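Local coordinates for archaeal actin homolog (Thermoplasma acidophilum, PDB 2FSJ), which polymerizes with ATP or other nucleoside triphosphates into bundles of helical filaments, as an actin-like protein of archaea, at residues S126-L130 against G131-L135; I282-N285 against I286-L290. One frame throughout, in Å; residues are numbered along the deposited sequence.

Interaction 1 of 2, residues S126-L130 against G131-L135; sequences SGTPL and GTFDL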
ATOM      1  N   SER A 126     -11.080  -1.399   5.652  1.00 12.42           N
ATOM      2  CA  SER A 126     -10.142  -1.089   4.565  1.00 10.57           C
ATOM      3  C   SER A 126     -10.188   0.412   4.235  1.00 10.73           C
ATOM      4  O   SER A 126     -10.715   1.246   4.980  1.00 11.08           O
ATOM      5  CB  SER A 126     -10.407  -1.961   3.337  1.00 10.60           C
ATOM      6  OG  SER A 126      -9.286  -1.961   2.435  1.00 10.89           O
ATOM      7  N   GLY A 127      -9.586   0.771   3.130  1.00 11.77           N
ATOM      8  CA  GLY A 127      -9.510   2.163   2.748  1.00 12.51           C
ATOM      9  C   GLY A 127      -9.113   2.329   1.307  1.00 12.55           C
ATOM     10  O   GLY A 127      -8.796   1.352   0.599  1.00 12.36           O
ATOM     11  N   THR A 128      -9.159   3.585   0.865  1.00 12.58           N
ATOM     12  CA  THR A 128      -8.904   3.920  -0.530  1.00 12.47           C
ATOM     13  C   THR A 128      -8.571   5.444  -0.585  1.00 12.59           C
ATOM     14  O   THR A 128      -8.999   6.216   0.306  1.00 11.60           O
ATOM     15  CB  THR A 128     -10.100   3.478  -1.444  1.00 13.84           C
ATOM     16  OG1 THR A 128      -9.813   3.676  -2.850  1.00 12.18           O
ATOM     17  CG2 THR A 128     -11.357   4.307  -1.182  1.00 12.82           C
ATOM     18  N   PRO A 129      -7.813   5.871  -1.585  1.00 10.72           N
ATOM     19  CA  PRO A 129      -7.463   7.312  -1.705  1.00 11.81           C
ATOM     20  C   PRO A 129      -8.650   8.248  -1.633  1.00 10.75           C
ATOM     21  O   PRO A 129      -9.721   7.995  -2.205  1.00 10.47           O
ATOM     22  CB  PRO A 129      -6.762   7.373  -3.077  1.00 12.89           C
ATOM     23  CG  PRO A 129      -6.130   5.987  -3.174  1.00 11.74           C
ATOM     24  CD  PRO A 129      -7.123   5.068  -2.623  1.00 11.65           C
ATOM     25  N   LEU A 130      -8.453   9.401  -1.007  1.00 10.08           N
ATOM     26  CA  LEU A 130      -9.534  10.326  -0.784  1.00 10.40           C
ATOM     27  C   LEU A 130     -10.204  10.866  -2.061  1.00 10.97           C
ATOM     28  O   LEU A 130     -11.406  11.035  -2.072  1.00 11.86           O
ATOM     29  CB  LEU A 130      -9.023  11.516   0.044  1.00 10.63           C
ATOM     30  CG  LEU A 130     -10.068  12.586   0.388  1.00  9.98           C
ATOM     31  CD1 LEU A 130     -11.177  12.027   1.250  1.00 12.88           C
ATOM     32  CD2 LEU A 130      -9.349  13.783   1.009  1.00 15.26           C
ATOM     33  N   GLY A 131      -9.407  11.155  -3.101  1.00 12.74           N
ATOM     34  CA  GLY A 131      -9.877  11.814  -4.319  1.00 12.76           C
ATOM     35  C   GLY A 131     -11.068  11.157  -5.006  1.00 13.63           C
ATOM     36  O   GLY A 131     -11.954  11.851  -5.554  1.00 11.90           O
ATOM     37  N   THR A 132     -11.120   9.813  -4.944  1.00 13.61           N
ATOM     38  CA  THR A 132     -12.255   9.058  -5.487  1.00 13.21           C
ATOM     39  C   THR A 132     -12.877   8.171  -4.437  1.00 13.43           C
ATOM     40  O   THR A 132     -13.434   7.109  -4.765  1.00 12.52           O
ATOM     41  CB  THR A 132     -11.827   8.197  -6.665  1.00 13.93           C
ATOM     42  OG1 THR A 132     -10.701   7.349  -6.305  1.00 14.01           O
ATOM     43  CG2 THR A 132     -11.340   9.054  -7.812  1.00 16.60           C
ATOM     44  N   PHE A 133     -12.822   8.622  -3.186  1.00 11.94           N
ATOM     45  CA  PHE A 133     -13.282   7.854  -2.034  1.00 13.72           C
ATOM     46  C   PHE A 133     -14.729   7.383  -2.145  1.00 15.23           C
ATOM     47  O   PHE A 133     -15.018   6.192  -2.035  1.00 14.38           O
ATOM     48  CB  PHE A 133     -13.132   8.662  -0.757  1.00 14.04           C
ATOM     49  CG  PHE A 133     -13.471   7.895   0.503  1.00 13.36           C
ATOM     50  CD1 PHE A 133     -12.582   6.971   1.021  1.00 12.80           C
ATOM     51  CD2 PHE A 133     -14.670   8.122   1.177  1.00 13.01           C
ATOM     52  CE1 PHE A 133     -12.899   6.242   2.147  1.00 12.23           C
ATOM     53  CE2 PHE A 133     -14.967   7.449   2.312  1.00 15.38           C
ATOM     54  CZ  PHE A 133     -14.060   6.491   2.811  1.00 15.92           C
ATOM     55  N   ASP A 134     -15.655   8.297  -2.362  1.00 14.41           N
ATOM     56  CA  ASP A 134     -17.067   7.861  -2.446  1.00 16.03           C
ATOM     57  C   ASP A 134     -17.351   6.858  -3.573  1.00 15.75           C
ATOM     58  O   ASP A 134     -18.055   5.859  -3.352  1.00 15.58           O
ATOM     59  CB  ASP A 134     -17.975   9.065  -2.599  1.00 15.75           C
ATOM     60  CG  ASP A 134     -17.918   9.961  -1.439  1.00 20.50           C
ATOM     61  OD1 ASP A 134     -18.040   9.476  -0.288  1.00 24.94           O
ATOM     62  OD2 ASP A 134     -17.739  11.194  -1.569  1.00 30.06           O
ATOM     63  N   LEU A 135     -16.806   7.104  -4.774  1.00 15.56           N
ATOM     64  CA  LEU A 135     -16.920   6.165  -5.903  1.00 16.49           C
ATOM     65  C   LEU A 135     -16.376   4.760  -5.599  1.00 15.26           C
ATOM     66  O   LEU A 135     -17.053   3.760  -5.839  1.00 14.11           O
ATOM     67  CB  LEU A 135     -16.183   6.671  -7.176  1.00 16.22           C
ATOM     68  CG  LEU A 135     -16.824   7.706  -8.124  1.00 22.80           C
ATOM     69  CD1 LEU A 135     -15.811   8.119  -9.197  1.00 25.02           C
ATOM     70  CD2 LEU A 135     -18.109   7.179  -8.796  1.00 25.12           C
TER
HETATM   71  O   HOH W   1     -10.187   5.986  -4.008  1.00 13.01           O

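Interaction 2 of 2, residues I282-N285 against I286-L290; sequences IIEN and IRLNL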
ATOM      1  N   ILE A 282       8.513  16.196  -5.109  1.00 16.55           N
ATOM      2  CA  ILE A 282       7.389  16.044  -4.201  1.00 16.05           C
ATOM      3  C   ILE A 282       7.272  17.238  -3.281  1.00 15.27           C
ATOM      4  O   ILE A 282       6.166  17.795  -3.105  1.00 14.53           O
ATOM      5  CB  ILE A 282       7.509  14.728  -3.395  1.00 15.96           C
ATOM      6  CG1 ILE A 282       7.330  13.529  -4.326  1.00 17.62           C
ATOM      7  CG2 ILE A 282       6.498  14.681  -2.262  1.00 16.49           C
ATOM      8  CD1 ILE A 282       7.966  12.264  -3.782  1.00 18.37           C
ATOM      9  N   ILE A 283       8.401  17.656  -2.711  1.00 14.45           N
ATOM     10  CA  ILE A 283       8.424  18.797  -1.805  1.00 16.34           C
ATOM     11  C   ILE A 283       7.922  20.083  -2.513  1.00 17.72           C
ATOM     12  O   ILE A 283       7.096  20.840  -1.976  1.00 17.20           O
ATOM     13  CB  ILE A 283       9.816  19.002  -1.262  1.00 16.67           C
ATOM     14  CG1 ILE A 283      10.163  17.889  -0.250  1.00 17.19           C
ATOM     15  CG2 ILE A 283       9.982  20.447  -0.685  1.00 18.22           C
ATOM     16  CD1 ILE A 283      11.663  17.715  -0.023  1.00 18.84           C
ATOM     17  N   GLU A 284       8.394  20.309  -3.729  1.00 18.87           N
ATOM     18  CA  GLU A 284       7.961  21.497  -4.482  1.00 20.22           C
ATOM     19  C   GLU A 284       6.451  21.503  -4.761  1.00 19.44           C
ATOM     20  O   GLU A 284       5.798  22.520  -4.649  1.00 19.40           O
ATOM     21  CB  GLU A 284       8.722  21.572  -5.810  1.00 21.60           C
ATOM     22  CG  GLU A 284       8.103  22.532  -6.796  1.00 27.06           C
ATOM     23  CD  GLU A 284       8.662  22.399  -8.210  1.00 36.19           C
ATOM     24  OE1 GLU A 284       8.581  21.266  -8.824  1.00 43.08           O
ATOM     25  OE2 GLU A 284       9.168  23.438  -8.710  1.00 39.55           O
ATOM     26  N   ASN A 285       5.903  20.355  -5.135  1.00 19.37           N
ATOM     27  CA  ASN A 285       4.483  20.209  -5.389  1.00 19.77           C
ATOM     28  C   ASN A 285       3.619  20.356  -4.097  1.00 18.39           C
ATOM     29  O   ASN A 285       2.606  21.046  -4.095  1.00 16.76           O
ATOM     30  CB  ASN A 285       4.236  18.869  -6.091  1.00 21.05           C
ATOM     31  CG  ASN A 285       4.180  18.982  -7.623  1.00 26.28           C
ATOM     32  OD1 ASN A 285       5.224  19.037  -8.319  1.00 35.89           O
ATOM     33  ND2 ASN A 285       2.971  18.996  -8.161  1.00 29.92           N
ATOM     34  N   ILE A 286       4.070  19.769  -2.985  1.00 16.69           N
ATOM     35  CA  ILE A 286       3.432  19.978  -1.696  1.00 15.82           C
ATOM     36  C   ILE A 286       3.403  21.456  -1.286  1.00 16.66           C
ATOM     37  O   ILE A 286       2.349  21.973  -0.920  1.00 17.10           O
ATOM     38  CB  ILE A 286       4.062  19.068  -0.615  1.00 15.78           C
ATOM     39  CG1 ILE A 286       3.708  17.622  -0.941  1.00 16.00           C
ATOM     40  CG2 ILE A 286       3.574  19.454   0.785  1.00 15.23           C
ATOM     41  CD1 ILE A 286       4.408  16.535  -0.086  1.00 17.71           C
ATOM     42  N   ARG A 287       4.533  22.142  -1.389  1.00 17.04           N
ATOM     43  CA  ARG A 287       4.598  23.562  -1.113  1.00 17.72           C
ATOM     44  C   ARG A 287       3.664  24.392  -1.944  1.00 18.70           C
ATOM     45  O   ARG A 287       3.003  25.249  -1.424  1.00 17.49           O
ATOM     46  CB  ARG A 287       6.008  24.082  -1.279  1.00 17.62           C
ATOM     47  CG  ARG A 287       6.931  23.655  -0.155  1.00 17.67           C
ATOM     48  CD  ARG A 287       8.377  24.149  -0.391  1.00 19.75           C
ATOM     49  NE  ARG A 287       9.205  24.009   0.802  1.00 22.07           N
ATOM     50  CZ  ARG A 287      10.529  23.867   0.772  1.00 24.31           C
ATOM     51  NH1 ARG A 287      11.180  23.797  -0.384  1.00 25.29           N
ATOM     52  NH2 ARG A 287      11.201  23.787   1.906  1.00 26.56           N
ATOM     53  N   LEU A 288       3.606  24.134  -3.234  1.00 20.31           N
ATOM     54  CA  LEU A 288       2.708  24.888  -4.106  1.00 21.90           C
ATOM     55  C   LEU A 288       1.233  24.708  -3.737  1.00 22.44           C
ATOM     56  O   LEU A 288       0.431  25.676  -3.766  1.00 22.77           O
ATOM     57  CB  LEU A 288       2.887  24.435  -5.554  1.00 22.18           C
ATOM     58  CG  LEU A 288       4.120  24.882  -6.344  1.00 26.81           C
ATOM     59  CD1 LEU A 288       4.186  24.102  -7.631  1.00 29.14           C
ATOM     60  CD2 LEU A 288       4.143  26.428  -6.610  1.00 29.64           C
ATOM     61  N   ASN A 289       0.875  23.471  -3.410  1.00 21.81           N
ATOM     62  CA  ASN A 289      -0.499  23.122  -3.085  1.00 21.87           C
ATOM     63  C   ASN A 289      -0.905  23.653  -1.696  1.00 21.26           C
ATOM     64  O   ASN A 289      -2.026  24.108  -1.509  1.00 20.10           O
ATOM     65  CB  ASN A 289      -0.701  21.619  -3.248  1.00 21.97           C
ATOM     66  CG  ASN A 289      -0.591  21.153  -4.732  1.00 25.98           C
ATOM     67  OD1 ASN A 289      -0.409  21.956  -5.639  1.00 35.34           O
ATOM     68  ND2 ASN A 289      -0.698  19.873  -4.962  1.00 26.11           N
ATOM     69  N   LEU A 290       0.020  23.682  -0.742  1.00 20.14           N
ATOM     70  CA  LEU A 290      -0.305  24.091   0.614  1.00 20.99           C
ATOM     71  C   LEU A 290      -0.197  25.599   0.790  1.00 21.86           C
ATOM     72  O   LEU A 290      -0.916  26.158   1.608  1.00 20.30           O
ATOM     73  CB  LEU A 290       0.611  23.443   1.630  1.00 21.46           C
ATOM     74  CG  LEU A 290       0.549  21.928   1.723  1.00 22.16           C
ATOM     75  CD1 LEU A 290       1.455  21.507   2.870  1.00 21.79           C
ATOM     76  CD2 LEU A 290      -0.904  21.468   1.855  1.00 22.94           C
TER

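Interaction 1 of 2, residues S126-L130 against G131-L135
Thr128 lays its methyl against the ring of Phe133, CG2 lying 3.7 Å from CD1 of the phenyl group, in an oblique approach. The ring reaches this place because CG of Phe133 stands anti to the backbone N (chi1 -175°), which swings the phenyl back along the chain toward the end of strand 120-128. Its CD1 also comes within 3.7 Å of the backbone carbonyl Thr128 O, which meets the ring edge in plane, where the C-H dipoles point. Within the turn, Leu130 CD1 comes to 4.4 Å from Phe133 CB, a looser apolar touch. The backbone closes the same turn: Phe133 N donates to Leu130 O over 3.0 Å with an N-H...O angle of 158°, yet the donor sits well above the carbonyl plane, 69° out of it. This i to i+3 bond leads into helix 133-144, where Thr132 takes the N-cap position without a capping bond from its side chain. A water bridges the turn. It donates to Thr128 OG1 at 2.6 Å and to Pro129 O at 2.7 Å, and is hydrogen-bonded to Thr132 OG1 at 2.7 Å. Thr128 OG1 is also bonded to Gly93 O, and its two partners probably hold the side chain's rotation, which keeps the methyl turned to Phe133. The side chain of Pro129 is about 9 Å from that of the ATP-binding Tyr30, so the turn lies near the nucleotide site. Strand 120-128, paired with strand 158-170 through backbone bonds of Ser126 and Thr128, thus passes tightly into helix 133-144, while Leu130 and Phe133 both rest on Pro170, and Leu130 reaches across to Leu205, Pro214 and Ser219 on strands 202-208 and 213-222.

Interaction 2 of 2, residues I282-N285 against I286-L290
Four successive i to i+4 backbone bonds carry the chain through the last turns of helix 268-290, from Ile286 N to Ile282 O (2.9 Å, N-H...O angle 170°) to Asn289 N on Asn285 O (3.1 Å, 155°), the later ones less straight. Ile282 and Ile286 leave the helix flank to flank in a common direction, and their contact is made by branch ends: CG2 of Ile282 meets CD1 of Ile286 at 3.5 Å. With CG1 of Ile286 beside the backbone N (chi1 -68°), its ethyl arm runs back over the preceding turn and brings CG1 to 3.3 Å from Ile282 O. Both isoleucines are buried against the sheet, Ile282 on Thr202 and Ile286 on Val204 and Phe220. Shortening Ile286 to an alanine is likely to leave Ile282 CG2 without its methyl partner and to open a gap beside Val204 and Phe220. The side chain of Ile282 is about 8 Å from that of the ATP-binding Gly306, which places this helix near the nucleotide site. One residue further round, Ile283 and Arg287 also run alongside each other. The arginine is stretched out through CD, and its guanidinium is laid over the isoleucine branch: Ile283 CG2 sits 3.5 Å above one face, nearer the outer edge of the group than its centre, with NH1 its nearest atom at 3.6 Å. NH2 donates to the backbone carbonyl of Glu316, which probably helps to fix the rotation of the plane. On the exposed side Glu284 and Leu288 meet loosely, CG to CD1 at 4.3 Å. Ile282 and Ile286 thus give the helix an apolar side against the sheet, flanked by Asn285 and Asn289; Ile283 packs on Arg313 and Phe314, and Arg287 rests one guanidinium face on it while staying at the surface.

Read from the N terminus, interaction 1 comes first, closing the short turn between strand 120-128 and helix 133-144 in the N-terminal, actin-like part. Interaction 2 follows much later, on consecutive turns near the end of helix 268-290 in the C-terminal, MreB-like part. Each is local, and the two stand in series, neither nesting nor crossing; the nearest atoms of interaction 1 and interaction 2 are about 11 Å apart. What joins them indirectly is the four-stranded sheet: Leu130 of the turn touches strands 202-208 and 213-222, and Ile286 packs on the same two strands. Interaction 1 thus links the seven-stranded sheet to that smaller one, while interaction 2 lays a helix along it.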